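Regulatory protein CII (Enterobacteria phage lambda, PDB 1ZS4) activates transcription from the phage promoters that drive repressor and integrase synthesis, binding DNA as a helix-turn-helix homotetramer to set up latency. Local coordinates at the interface of chains A and B. Residues are numbered along the deposited sequence; one frame, centred on the assembly and turned at random. Chains: chain A/B, Regulatory protein CII.

The interface of chains A and B. Residues chain A 41-43; chain B 20, 24.
The first turn of helix 41-58 of chain A, within the helix-turn-helix motif (about residues 27-46), meets the C-terminal part of helix 7-25 of chain B. B:Asn20 reaches the amino end of the chain A helix with its side-chain amide oxygen. The backbone N-H of A:Ser42 donates to B:Asn20 OD1 at 3.1 Å, almost straight, with 178° at the hydrogen. The donor sits well off the carbonyl plane of the side-chain amide, tilted by 32°. A:Ile41 N is also near B:Asn20 OD1, but its N-H points away and makes no bond. The A:Ile41 side chain runs alongside that of B:Asn20, with its CG2 methyl nearest the amide oxygen.

A water molecule extends the grip by one residue. It lies 2.8 Å from A:Arg43 N and also bonds to both B:Asn20 OD1 and the backbone B:Asn20 O. The asparagine oxygen is thus held both directly and through water, which should limit rotation of its amide. The partial positive charge at this helix start may strengthen the pairing.

B:Met24, one turn further along, adds the apolar part. Its CG is anti to the backbone N (chi1 170°), and bends at chi2 and chi3 bring the terminal methyl back to A:Ser42. B:Met24 CE touches A:Ser42 CB at 3.6 Å, and SD passes near the A:Ser42 carbonyl. A:Ser42 therefore lies between the polar and apolar halves of the patch.

The protein is a homotetramer, and the patch belongs to a wider A-B contact whose two sides are not matched by an exact two-fold axis. It sets the amino end of helix 41-58, within the helix-turn-helix region of one subunit, against the C-terminal end of helix 7-25 of its neighbour.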
# COMPACT_ATOMS: atom_id res chain seq x y z
N ILE A 41 0.38 6.82 -2.82
CA ILE A 41 0.78 5.68 -3.63
C ILE A 41 -0.27 4.57 -3.62
O ILE A 41 -0.43 3.87 -4.63
CB ILE A 41 2.18 5.15 -3.15
CG1 ILE A 41 2.80 4.23 -4.21
CG2 ILE A 41 2.05 4.42 -1.82
CD1 ILE A 41 3.03 4.91 -5.55
N SER A 42 -1.00 4.40 -2.51
CA SER A 42 -2.03 3.36 -2.46
C SER A 42 -3.10 3.72 -3.48
O SER A 42 -3.63 2.85 -4.18
CB SER A 42 -2.66 3.26 -1.07
OG SER A 42 -1.73 2.72 -0.14
N ARG A 43 -3.41 5.02 -3.54
CA ARG A 43 -4.40 5.59 -4.45
C ARG A 43 -3.94 5.35 -5.89
O ARG A 43 -4.72 4.89 -6.72
CB ARG A 43 -4.54 7.10 -4.15
CG ARG A 43 -5.32 7.93 -5.17
CD ARG A 43 -6.74 7.45 -5.35
NE ARG A 43 -7.48 8.36 -6.23
CZ ARG A 43 -8.16 9.43 -5.82
NH1 ARG A 43 -8.23 9.74 -4.52
NH2 ARG A 43 -8.78 10.19 -6.71
N ASN B 20 -2.46 8.15 3.07
CA ASN B 20 -2.65 7.13 2.04
C ASN B 20 -4.04 6.51 2.09
O ASN B 20 -4.63 6.25 1.04
CB ASN B 20 -1.58 6.04 2.15
CG ASN B 20 -0.42 6.28 1.20
OD1 ASN B 20 -0.58 6.23 -0.01
ND2 ASN B 20 0.75 6.56 1.75
N MET B 24 -6.88 6.73 -0.72
CA MET B 24 -7.40 5.51 -1.29
C MET B 24 -8.91 5.52 -1.31
O MET B 24 -9.53 5.22 -2.31
CB MET B 24 -6.92 4.27 -0.53
CG MET B 24 -7.64 3.01 -0.97
SD MET B 24 -6.77 2.12 -2.27
CE MET B 24 -5.60 1.16 -1.31
O HOH W 1 -2.98 6.55 -1.24